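Anopheles gambiae adenosine kinase (Anopheles gambiae, PDB 3LOO) catalyses the ATP-dependent phosphorylation of adenosine to AMP, as a ribokinase-like enzyme of the pfkB carbohydrate kinase family. Local coordinates at residues I101-V106 and E163-D168; R262-P267 and I289-D294; L266-E269 and K274-V277. One frame throughout, in Å; residues are numbered along the deposited sequence.

How the interactions relate
Along the chain, strand 100-107 comes first, and interaction 1 closes when the loop at 163-168, some 57 residues on, returns to lie over F103 just ahead of helix 168-176. Interactions 2 and 3 follow later and both start at the end of helix 256-264. Interaction 3 is the short one, joining 266-269 to 274-277 across a brief connection; interaction 2 spans it, reaching from 262-267 to the turn after strand 284-290. Their centres are about 6 Å apart, and backbone contacts between R275 and A291 join them. Interaction 1 lies with its centre about 33 Å from that of interaction 2, yet all three reach the same nine-stranded sheet.

Interaction 1: I101-V106 and E163-D168; sequences IFFGCV and EHLRSD
The ring of F103 is covered on both faces: L165 CD2 rests over one, and the CG2 methyl of I101, two residues back on the same strand, lies over the opposite one. The leucine methyl makes a CH-pi contact, with CD2 3.7 Å from the centroid of the F103 ring and only 17° off the ring normal. It is displaced a little toward the rim, on the side of CG and CD2; the closest pair is F103 CD2 to L165 CD2 at 3.6 Å. H164 comes at the same phenyl obliquely. Its NE2 is 3.9 Å from F103 CD1, and although the two planes stand at 86°, the ring centroids are 5.8 Å apart in a skewed arrangement.

Neighbouring residues of the turn thus meet different parts of one phenyl, and their first torsions divide the work. H164 carries CG anti to its backbone N (chi1 -178°), which sends the imidazole toward the strand, whereas in L165 CG lies anti to the carbonyl carbon and the branch ending in CD2 reaches over the phenyl. The imidazole is also held by a polar bond: NE2 is hydrogen-bonded to the carbonyl O of Q127, which limits its swing and gives that nitrogen a partner beside an apolar neighbour.

F103 belongs to strand 100-107 of the large sheet of this ribokinase-like fold, between strands 26-29 and 125-131. The turn at 163-168 leads into helix 168-176, where S167 occupies the N-cap position and its OG makes a weak hydrogen bond to N170 N. Side chains N170, Y173 and L174 of that helix also pack on F103, so the phenyl is wedged between sheet, turn and helix.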
ATOM      1  N   ILE A 101      -7.771  11.003  -3.961  1.00 22.81           N
ATOM      2  CA  ILE A 101      -7.080  11.970  -3.131  1.00 22.92           C
ATOM      3  C   ILE A 101      -6.049  11.236  -2.221  1.00 23.04           C
ATOM      4  O   ILE A 101      -6.393  10.218  -1.623  1.00 23.70           O
ATOM      5  CB  ILE A 101      -8.075  12.709  -2.221  1.00 23.10           C
ATOM      6  CG1 ILE A 101      -9.065  13.548  -3.076  1.00 26.19           C
ATOM      7  CG2 ILE A 101      -7.329  13.634  -1.268  1.00 20.73           C
ATOM      8  CD1 ILE A 101     -10.270  13.970  -2.263  1.00 21.97           C
ATOM      9  N   PHE A 102      -4.813  11.739  -2.160  1.00 22.65           N
ATOM     10  CA  PHE A 102      -3.784  11.159  -1.287  1.00 22.60           C
ATOM     11  C   PHE A 102      -3.443  12.089  -0.110  1.00 22.09           C
ATOM     12  O   PHE A 102      -3.133  13.264  -0.317  1.00 22.11           O
ATOM     13  CB  PHE A 102      -2.502  10.774  -2.084  1.00 23.03           C
ATOM     14  CG  PHE A 102      -1.382  10.190  -1.189  1.00 21.50           C
ATOM     15  CD1 PHE A 102      -1.451   8.884  -0.740  1.00 20.73           C
ATOM     16  CD2 PHE A 102      -0.328  10.957  -0.796  1.00 22.04           C
ATOM     17  CE1 PHE A 102      -0.471   8.337   0.112  1.00 22.77           C
ATOM     18  CE2 PHE A 102       0.685  10.419   0.074  1.00 23.71           C
ATOM     19  CZ  PHE A 102       0.596   9.101   0.517  1.00 20.26           C
ATOM     20  N   PHE A 103      -3.481  11.552   1.115  1.00 21.96           N
ATOM     21  CA  PHE A 103      -2.999  12.268   2.302  1.00 21.63           C
ATOM     22  C   PHE A 103      -1.752  11.574   2.866  1.00 22.22           C
ATOM     23  O   PHE A 103      -1.763  10.350   3.089  1.00 21.18           O
ATOM     24  CB  PHE A 103      -4.027  12.315   3.438  1.00 22.32           C
ATOM     25  CG  PHE A 103      -5.274  13.115   3.145  1.00 25.48           C
ATOM     26  CD1 PHE A 103      -5.204  14.492   2.889  1.00 26.40           C
ATOM     27  CD2 PHE A 103      -6.521  12.505   3.220  1.00 26.68           C
ATOM     28  CE1 PHE A 103      -6.354  15.243   2.660  1.00 26.19           C
ATOM     29  CE2 PHE A 103      -7.701  13.252   2.999  1.00 28.47           C
ATOM     30  CZ  PHE A 103      -7.596  14.634   2.720  1.00 27.01           C
ATOM     31  N   GLY A 104      -0.715  12.363   3.113  1.00 21.71           N
ATOM     32  CA  GLY A 104       0.481  11.909   3.832  1.00 23.16           C
ATOM     33  C   GLY A 104       1.382  13.124   3.980  1.00 23.77           C
ATOM     34  O   GLY A 104       1.046  14.210   3.473  1.00 23.99           O
ATOM     35  N   CYS A 105       2.507  12.951   4.677  1.00 23.98           N
ATOM     36  CA  CYS A 105       3.419  14.064   4.981  1.00 24.35           C
ATOM     37  C   CYS A 105       4.787  13.963   4.312  1.00 23.74           C
ATOM     38  O   CYS A 105       5.461  12.902   4.351  1.00 22.82           O
ATOM     39  CB  CYS A 105       3.573  14.223   6.504  1.00 24.51           C
ATOM     40  SG  CYS A 105       4.409  15.793   7.023  1.00 29.45           S
ATOM     41  N   VAL A 106       5.203  15.082   3.711  1.00 23.96           N
ATOM     42  CA  VAL A 106       6.468  15.173   2.981  1.00 23.75           C
ATOM     43  C   VAL A 106       7.260  16.324   3.589  1.00 25.04           C
ATOM     44  O   VAL A 106       6.731  17.081   4.424  1.00 24.19           O
ATOM     45  CB  VAL A 106       6.300  15.434   1.449  1.00 23.89           C
ATOM     46  CG1 VAL A 106       5.630  14.239   0.709  1.00 24.62           C
ATOM     47  CG2 VAL A 106       5.555  16.761   1.177  1.00 22.01           C
ATOM     48  N   GLU A 163      -4.444  16.492  12.792  1.00 39.15           N
ATOM     49  CA  GLU A 163      -4.905  17.843  12.557  1.00 40.36           C
ATOM     50  C   GLU A 163      -4.947  18.156  11.060  1.00 39.68           C
ATOM     51  O   GLU A 163      -5.809  18.899  10.622  1.00 39.80           O
ATOM     52  CB  GLU A 163      -4.036  18.886  13.300  1.00 40.94           C
ATOM     53  CG  GLU A 163      -3.006  18.369  14.372  1.00 46.02           C
ATOM     54  CD  GLU A 163      -3.604  17.483  15.470  1.00 50.99           C
ATOM     55  OE1 GLU A 163      -4.545  17.927  16.169  1.00 54.83           O
ATOM     56  OE2 GLU A 163      -3.121  16.338  15.639  1.00 50.53           O
ATOM     57  N   HIS A 164      -4.035  17.575  10.271  1.00 38.79           N
ATOM     58  CA  HIS A 164      -4.029  17.806   8.807  1.00 37.59           C
ATOM     59  C   HIS A 164      -5.387  17.478   8.191  1.00 37.49           C
ATOM     60  O   HIS A 164      -5.842  18.125   7.233  1.00 36.87           O
ATOM     61  CB  HIS A 164      -2.914  16.994   8.122  1.00 36.98           C
ATOM     62  CG  HIS A 164      -2.816  17.210   6.637  1.00 34.70           C
ATOM     63  ND1 HIS A 164      -2.452  18.420   6.078  1.00 32.48           N
ATOM     64  CD2 HIS A 164      -3.007  16.360   5.598  1.00 33.65           C
ATOM     65  CE1 HIS A 164      -2.428  18.307   4.759  1.00 31.21           C
ATOM     66  NE2 HIS A 164      -2.763  17.067   4.441  1.00 29.28           N
ATOM     67  N   LEU A 165      -6.034  16.462   8.745  1.00 37.68           N
ATOM     68  CA  LEU A 165      -7.334  16.043   8.255  1.00 38.23           C
ATOM     69  C   LEU A 165      -8.478  16.928   8.759  1.00 39.04           C
ATOM     70  O   LEU A 165      -9.593  16.818   8.264  1.00 39.18           O
ATOM     71  CB  LEU A 165      -7.600  14.588   8.612  1.00 37.27           C
ATOM     72  CG  LEU A 165      -6.574  13.547   8.157  1.00 37.26           C
ATOM     73  CD1 LEU A 165      -7.047  12.161   8.601  1.00 33.79           C
ATOM     74  CD2 LEU A 165      -6.309  13.602   6.638  1.00 35.73           C
ATOM     75  N   ARG A 166      -8.194  17.802   9.723  1.00 40.74           N
ATOM     76  CA  ARG A 166      -9.237  18.636  10.340  1.00 42.82           C
ATOM     77  C   ARG A 166      -9.391  20.048   9.764  1.00 43.04           C
ATOM     78  O   ARG A 166     -10.228  20.803  10.255  1.00 43.20           O
ATOM     79  CB  ARG A 166      -9.026  18.752  11.851  1.00 43.42           C
ATOM     80  CG  ARG A 166      -9.637  17.620  12.648  1.00 47.61           C
ATOM     81  CD  ARG A 166      -9.758  18.006  14.129  1.00 52.75           C
ATOM     82  NE  ARG A 166      -8.492  17.910  14.854  1.00 55.24           N
ATOM     83  CZ  ARG A 166      -7.955  16.763  15.275  1.00 57.40           C
ATOM     84  NH1 ARG A 166      -8.568  15.606  15.026  1.00 58.38           N
ATOM     85  NH2 ARG A 166      -6.801  16.767  15.932  1.00 56.53           N
ATOM     86  N   SER A 167      -8.590  20.424   8.769  1.00 42.53           N
ATOM     87  CA  SER A 167      -8.863  21.673   8.061  1.00 43.08           C
ATOM     88  C   SER A 167     -10.234  21.553   7.339  1.00 43.93           C
ATOM     89  O   SER A 167     -10.698  20.453   7.055  1.00 43.75           O
ATOM     90  CB  SER A 167      -7.735  22.045   7.092  1.00 42.55           C
ATOM     91  OG  SER A 167      -7.675  21.135   6.001  1.00 40.36           O
ATOM     92  N   ASP A 168     -10.878  22.685   7.065  1.00 44.36           N
ATOM     93  CA  ASP A 168     -12.188  22.694   6.405  1.00 44.28           C
ATOM     94  C   ASP A 168     -12.153  21.956   5.062  1.00 42.99           C
ATOM     95  O   ASP A 168     -13.051  21.167   4.756  1.00 42.39           O
ATOM     96  CB  ASP A 168     -12.688  24.142   6.218  1.00 44.81           C
ATOM     97  CG  ASP A 168     -13.025  24.834   7.546  1.00 48.20           C
ATOM     98  OD1 ASP A 168     -13.013  24.173   8.617  1.00 50.63           O
ATOM     99  OD2 ASP A 168     -13.314  26.056   7.517  1.00 52.23           O
TER

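Interaction 2: R262-P267 and I289-D294; sequences RIAALP and IEAGTD
The methyl of A264 lies over the backbone at the end of strand 284-290, with CB 3.8 Å from the amide N of A291 and 3.9 Å from the CG2 methyl of I289. It points toward the strand end, and so short a side chain lets the two backbones come close: the CA atoms of A264 and A291 are only 4.8 Å apart. A291 answers from its own side. Its CB sits 3.4 Å from A264 O and 4.2 Å from A264 CB, so this methyl touches both the carbonyl and the side chain of the helix residue.

I289 supplies the deeper part of the patch. With CG2 anti to the backbone N, this branch is the one that meets the A264 methyl, and it makes the contact purely apolar there. The carbonyl O of A264 is different: besides the A291 methyl it has a polar partner, receiving a hydrogen bond from NH1 of R275.

Just beyond the patch the strand breaks off in a type II turn from E290 to T293. G292 sits at its third position with phi 85°, the left-handed conformation expected of a type II turn, and the closing bond from T293 N to E290 O is weak at 3.4 Å.

In the fold, A264 lies in the C-terminal turn of helix 256-264, which packs on the edge region of the large sheet. V277 of the adjacent strand 276-281 touches both I263 and A264, while I289 and A291 are backbone-bonded to V277 and R275, so the helix end packs on the face of the strand pair 276-281/284-290, the helix-on-sheet layering of this alpha/beta fold.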
ATOM      1  N   ARG A 262     -10.363 -17.481   8.535  1.00 31.73           N
ATOM      2  CA  ARG A 262     -10.388 -17.023   9.918  1.00 32.37           C
ATOM      3  C   ARG A 262     -10.426 -15.498   9.989  1.00 30.77           C
ATOM      4  O   ARG A 262     -11.190 -14.934  10.776  1.00 30.91           O
ATOM      5  CB  ARG A 262      -9.149 -17.506  10.724  1.00 32.85           C
ATOM      6  CG  ARG A 262      -8.990 -19.007  10.967  1.00 36.78           C
ATOM      7  CD  ARG A 262      -9.680 -19.491  12.237  1.00 42.39           C
ATOM      8  NE  ARG A 262      -8.973 -19.268  13.513  1.00 46.48           N
ATOM      9  CZ  ARG A 262      -8.023 -20.066  14.044  1.00 46.25           C
ATOM     10  NH1 ARG A 262      -7.542 -21.140  13.400  1.00 44.81           N
ATOM     11  NH2 ARG A 262      -7.518 -19.756  15.226  1.00 43.49           N
ATOM     12  N   ILE A 263      -9.575 -14.829   9.212  1.00 29.76           N
ATOM     13  CA  ILE A 263      -9.606 -13.352   9.202  1.00 29.01           C
ATOM     14  C   ILE A 263     -10.982 -12.830   8.705  1.00 28.56           C
ATOM     15  O   ILE A 263     -11.572 -11.930   9.317  1.00 28.16           O
ATOM     16  CB  ILE A 263      -8.497 -12.759   8.318  1.00 28.77           C
ATOM     17  CG1 ILE A 263      -7.086 -13.165   8.824  1.00 29.43           C
ATOM     18  CG2 ILE A 263      -8.679 -11.220   8.194  1.00 26.97           C
ATOM     19  CD1 ILE A 263      -5.970 -12.966   7.700  1.00 30.74           C
ATOM     20  N   ALA A 264     -11.466 -13.411   7.608  1.00 29.18           N
ATOM     21  CA  ALA A 264     -12.738 -12.991   6.992  1.00 30.59           C
ATOM     22  C   ALA A 264     -13.885 -13.100   8.014  1.00 31.89           C
ATOM     23  O   ALA A 264     -14.783 -12.256   8.017  1.00 31.50           O
ATOM     24  CB  ALA A 264     -13.057 -13.800   5.743  1.00 29.40           C
ATOM     25  N   ALA A 265     -13.799 -14.102   8.905  1.00 32.32           N
ATOM     26  CA  ALA A 265     -14.897 -14.409   9.832  1.00 32.54           C
ATOM     27  C   ALA A 265     -14.878 -13.584  11.096  1.00 32.54           C
ATOM     28  O   ALA A 265     -15.787 -13.697  11.898  1.00 33.80           O
ATOM     29  CB  ALA A 265     -14.938 -15.939  10.160  1.00 32.78           C
ATOM     30  N   LEU A 266     -13.875 -12.727  11.281  1.00 32.59           N
ATOM     31  CA  LEU A 266     -13.809 -11.898  12.467  1.00 32.15           C
ATOM     32  C   LEU A 266     -15.012 -10.971  12.597  1.00 32.74           C
ATOM     33  O   LEU A 266     -15.579 -10.538  11.584  1.00 33.02           O
ATOM     34  CB  LEU A 266     -12.505 -11.080  12.511  1.00 32.32           C
ATOM     35  CG  LEU A 266     -11.171 -11.794  12.800  1.00 32.83           C
ATOM     36  CD1 LEU A 266     -10.000 -10.917  12.365  1.00 33.83           C
ATOM     37  CD2 LEU A 266     -11.038 -12.148  14.286  1.00 32.42           C
ATOM     38  N   PRO A 267     -15.398 -10.632  13.846  1.00 32.45           N
ATOM     39  CA  PRO A 267     -16.504  -9.701  14.077  1.00 32.59           C
ATOM     40  C   PRO A 267     -16.353  -8.442  13.225  1.00 32.71           C
ATOM     41  O   PRO A 267     -15.250  -7.945  13.043  1.00 32.54           O
ATOM     42  CB  PRO A 267     -16.349  -9.342  15.562  1.00 32.04           C
ATOM     43  CG  PRO A 267     -15.766 -10.611  16.164  1.00 32.93           C
ATOM     44  CD  PRO A 267     -14.845 -11.164  15.112  1.00 32.47           C
ATOM     45  N   ILE A 289     -11.130 -14.600  -0.527  1.00 30.40           N
ATOM     46  CA  ILE A 289     -11.923 -15.176   0.537  1.00 30.79           C
ATOM     47  C   ILE A 289     -13.025 -14.203   0.928  1.00 32.62           C
ATOM     48  O   ILE A 289     -12.738 -13.033   1.214  1.00 32.21           O
ATOM     49  CB  ILE A 289     -11.054 -15.505   1.800  1.00 32.04           C
ATOM     50  CG1 ILE A 289      -9.823 -16.357   1.434  1.00 28.59           C
ATOM     51  CG2 ILE A 289     -11.907 -16.208   2.878  1.00 30.30           C
ATOM     52  CD1 ILE A 289      -8.497 -15.568   1.245  1.00 29.83           C
ATOM     53  N   GLU A 290     -14.273 -14.682   0.935  1.00 32.61           N
ATOM     54  CA  GLU A 290     -15.398 -13.893   1.390  1.00 34.71           C
ATOM     55  C   GLU A 290     -15.979 -14.494   2.636  1.00 34.35           C
ATOM     56  O   GLU A 290     -16.219 -15.697   2.691  1.00 33.49           O
ATOM     57  CB  GLU A 290     -16.525 -13.816   0.334  1.00 34.70           C
ATOM     58  CG  GLU A 290     -17.666 -12.853   0.788  1.00 41.16           C
ATOM     59  CD  GLU A 290     -18.856 -12.794  -0.176  1.00 48.10           C
ATOM     60  OE1 GLU A 290     -19.559 -13.821  -0.359  1.00 52.59           O
ATOM     61  OE2 GLU A 290     -19.094 -11.704  -0.730  1.00 50.57           O
ATOM     62  N   ALA A 291     -16.259 -13.652   3.620  1.00 35.25           N
ATOM     63  CA  ALA A 291     -16.918 -14.124   4.820  1.00 36.72           C
ATOM     64  C   ALA A 291     -18.230 -14.826   4.431  1.00 38.20           C
ATOM     65  O   ALA A 291     -18.897 -14.440   3.451  1.00 38.72           O
ATOM     66  CB  ALA A 291     -17.186 -12.974   5.751  1.00 36.55           C
ATOM     67  N   GLY A 292     -18.577 -15.869   5.163  1.00 39.17           N
ATOM     68  CA  GLY A 292     -19.852 -16.549   4.944  1.00 41.52           C
ATOM     69  C   GLY A 292     -19.813 -17.609   3.852  1.00 42.91           C
ATOM     70  O   GLY A 292     -20.867 -18.071   3.399  1.00 43.93           O
ATOM     71  N   THR A 293     -18.612 -17.962   3.389  1.00 43.25           N
ATOM     72  CA  THR A 293     -18.451 -19.067   2.433  1.00 42.91           C
ATOM     73  C   THR A 293     -17.297 -19.913   2.942  1.00 42.47           C
ATOM     74  O   THR A 293     -16.539 -19.460   3.773  1.00 43.50           O
ATOM     75  CB  THR A 293     -18.155 -18.607   0.983  1.00 43.55           C
ATOM     76  OG1 THR A 293     -16.739 -18.446   0.796  1.00 44.77           O
ATOM     77  CG2 THR A 293     -18.906 -17.307   0.621  1.00 41.82           C
ATOM     78  N   ASP A 294     -17.165 -21.137   2.465  1.00 40.93           N
ATOM     79  CA  ASP A 294     -16.074 -21.990   2.921  1.00 39.84           C
ATOM     80  C   ASP A 294     -15.304 -22.453   1.700  1.00 39.28           C
ATOM     81  O   ASP A 294     -14.739 -23.547   1.659  1.00 39.82           O
ATOM     82  CB  ASP A 294     -16.633 -23.174   3.710  1.00 39.43           C
ATOM     83  CG  ASP A 294     -15.552 -24.084   4.237  1.00 39.54           C
ATOM     84  OD1 ASP A 294     -14.441 -23.610   4.522  1.00 41.67           O
ATOM     85  OD2 ASP A 294     -15.788 -25.291   4.344  1.00 39.31           O
TER

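Interaction 3: L266-E269 and K274-V277; sequences LPKE and KRIV
R275 grips two successive carbonyls of the segment after helix 256-264 through the two terminal nitrogens of its guanidinium: NH1 bonds to L266 O at 2.8 Å and NH2 to P267 O at 3.1 Å. This stands in the alpha-to-beta connection of the ribokinase-like fold, where the chain leaves the helix and enters strand 276-281 of the large sheet. The first bond is nearly straight, with an N-H...O angle of 175°; the second is more bent, at 154°. Both oxygens lie near the plane of the guanidinium, at its edge, but the donors approach each carbonyl off its own plane: NH1 is tilted by 34°, and NH2 stands clearly above that of P267.

The group has further partners. NH2 also donates to F229 O and NE to V232 O, so a buried charge is ringed by backbone carbonyls that fix its rotation and would be expected to stabilise its positive form. The chain reaches them with CG anti to the backbone N and a bend at chi3.

K268 packs against this arginine, the lysine and arginine chains running antiparallel alongside one another. Its aliphatic part is the contact: CB is 3.6 Å from R275 NH2, CD lies over one guanidinium face toward the rim, and CE is 3.7 Å from R275 N. The bend at chi4 takes the ammonium elsewhere, to a salt bridge with D233 and a hydrogen bond to N270 O. The two like charges therefore stay apart, K268 NZ being 5.7 Å from R275 NH2.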
ATOM      1  N   LEU A 266     -13.875 -12.727  11.281  1.00 32.59           N
ATOM      2  CA  LEU A 266     -13.809 -11.898  12.467  1.00 32.15           C
ATOM      3  C   LEU A 266     -15.012 -10.971  12.597  1.00 32.74           C
ATOM      4  O   LEU A 266     -15.579 -10.538  11.584  1.00 33.02           O
ATOM      5  CB  LEU A 266     -12.505 -11.080  12.511  1.00 32.32           C
ATOM      6  CG  LEU A 266     -11.171 -11.794  12.800  1.00 32.83           C
ATOM      7  CD1 LEU A 266     -10.000 -10.917  12.365  1.00 33.83           C
ATOM      8  CD2 LEU A 266     -11.038 -12.148  14.286  1.00 32.42           C
ATOM      9  N   PRO A 267     -15.398 -10.632  13.846  1.00 32.45           N
ATOM     10  CA  PRO A 267     -16.504  -9.701  14.077  1.00 32.59           C
ATOM     11  C   PRO A 267     -16.353  -8.442  13.225  1.00 32.71           C
ATOM     12  O   PRO A 267     -15.250  -7.945  13.043  1.00 32.54           O
ATOM     13  CB  PRO A 267     -16.349  -9.342  15.562  1.00 32.04           C
ATOM     14  CG  PRO A 267     -15.766 -10.611  16.164  1.00 32.93           C
ATOM     15  CD  PRO A 267     -14.845 -11.164  15.112  1.00 32.47           C
ATOM     16  N   LYS A 268     -17.467  -7.935  12.717  1.00 32.83           N
ATOM     17  CA  LYS A 268     -17.454  -6.853  11.755  1.00 32.29           C
ATOM     18  C   LYS A 268     -18.515  -5.871  12.185  1.00 32.81           C
ATOM     19  O   LYS A 268     -19.647  -6.259  12.440  1.00 32.65           O
ATOM     20  CB  LYS A 268     -17.766  -7.399  10.368  1.00 32.38           C
ATOM     21  CG  LYS A 268     -17.672  -6.343   9.263  1.00 30.80           C
ATOM     22  CD  LYS A 268     -17.558  -6.972   7.908  1.00 30.25           C
ATOM     23  CE  LYS A 268     -17.101  -5.963   6.852  1.00 27.23           C
ATOM     24  NZ  LYS A 268     -17.901  -4.738   6.953  1.00 25.22           N
ATOM     25  N   GLU A 269     -18.130  -4.611  12.294  1.00 33.21           N
ATOM     26  CA  GLU A 269     -19.030  -3.519  12.656  1.00 34.80           C
ATOM     27  C   GLU A 269     -20.197  -3.298  11.665  1.00 35.06           C
ATOM     28  O   GLU A 269     -21.364  -3.331  12.058  1.00 34.44           O
ATOM     29  CB  GLU A 269     -18.217  -2.236  12.845  1.00 34.66           C
ATOM     30  CG  GLU A 269     -19.027  -1.012  13.199  1.00 38.38           C
ATOM     31  CD  GLU A 269     -19.683  -1.096  14.578  1.00 42.92           C
ATOM     32  OE1 GLU A 269     -19.401  -2.054  15.330  1.00 43.66           O
ATOM     33  OE2 GLU A 269     -20.477  -0.186  14.910  1.00 44.49           O
ATOM     34  N   LYS A 274     -20.199  -8.029   3.860  1.00 31.46           N
ATOM     35  CA  LYS A 274     -19.341  -9.133   4.257  1.00 31.34           C
ATOM     36  C   LYS A 274     -17.870  -8.842   3.907  1.00 30.29           C
ATOM     37  O   LYS A 274     -17.560  -8.413   2.789  1.00 28.69           O
ATOM     38  CB  LYS A 274     -19.767 -10.413   3.538  1.00 32.03           C
ATOM     39  CG  LYS A 274     -21.222 -10.844   3.852  1.00 35.03           C
ATOM     40  CD  LYS A 274     -21.443 -12.258   3.452  1.00 41.81           C
ATOM     41  CE  LYS A 274     -22.313 -13.005   4.459  1.00 44.85           C
ATOM     42  NZ  LYS A 274     -23.618 -13.355   3.839  1.00 48.39           N
ATOM     43  N   ARG A 275     -16.978  -9.100   4.864  1.00 29.19           N
ATOM     44  CA  ARG A 275     -15.550  -8.855   4.648  1.00 27.83           C
ATOM     45  C   ARG A 275     -14.994  -9.733   3.545  1.00 27.01           C
ATOM     46  O   ARG A 275     -15.330 -10.917   3.423  1.00 26.25           O
ATOM     47  CB  ARG A 275     -14.739  -9.096   5.922  1.00 27.93           C
ATOM     48  CG  ARG A 275     -13.242  -8.752   5.796  1.00 26.83           C
ATOM     49  CD  ARG A 275     -12.526  -8.903   7.156  1.00 25.89           C
ATOM     50  NE  ARG A 275     -13.044  -8.020   8.215  1.00 22.78           N
ATOM     51  CZ  ARG A 275     -13.785  -8.425   9.251  1.00 25.22           C
ATOM     52  NH1 ARG A 275     -14.185  -9.687   9.358  1.00 24.96           N
ATOM     53  NH2 ARG A 275     -14.142  -7.560  10.192  1.00 25.26           N
ATOM     54  N   ILE A 276     -14.114  -9.118   2.779  1.00 26.73           N
ATOM     55  CA  ILE A 276     -13.313  -9.762   1.725  1.00 28.19           C
ATOM     56  C   ILE A 276     -11.848  -9.761   2.165  1.00 27.22           C
ATOM     57  O   ILE A 276     -11.349  -8.740   2.680  1.00 27.86           O
ATOM     58  CB  ILE A 276     -13.449  -8.948   0.416  1.00 28.10           C
ATOM     59  CG1 ILE A 276     -14.900  -9.009  -0.036  1.00 32.92           C
ATOM     60  CG2 ILE A 276     -12.620  -9.544  -0.666  1.00 31.27           C
ATOM     61  CD1 ILE A 276     -15.366 -10.403  -0.222  1.00 31.86           C
ATOM     62  N   VAL A 277     -11.182 -10.904   2.025  1.00 26.51           N
ATOM     63  CA  VAL A 277      -9.729 -10.971   2.221  1.00 25.25           C
ATOM     64  C   VAL A 277      -9.102 -11.422   0.897  1.00 24.96           C
ATOM     65  O   VAL A 277      -9.546 -12.409   0.316  1.00 26.00           O
ATOM     66  CB  VAL A 277      -9.356 -11.913   3.389  1.00 25.25           C
ATOM     67  CG1 VAL A 277      -7.830 -11.966   3.579  1.00 23.18           C
ATOM     68  CG2 VAL A 277     -10.088 -11.481   4.688  1.00 25.17           C
TER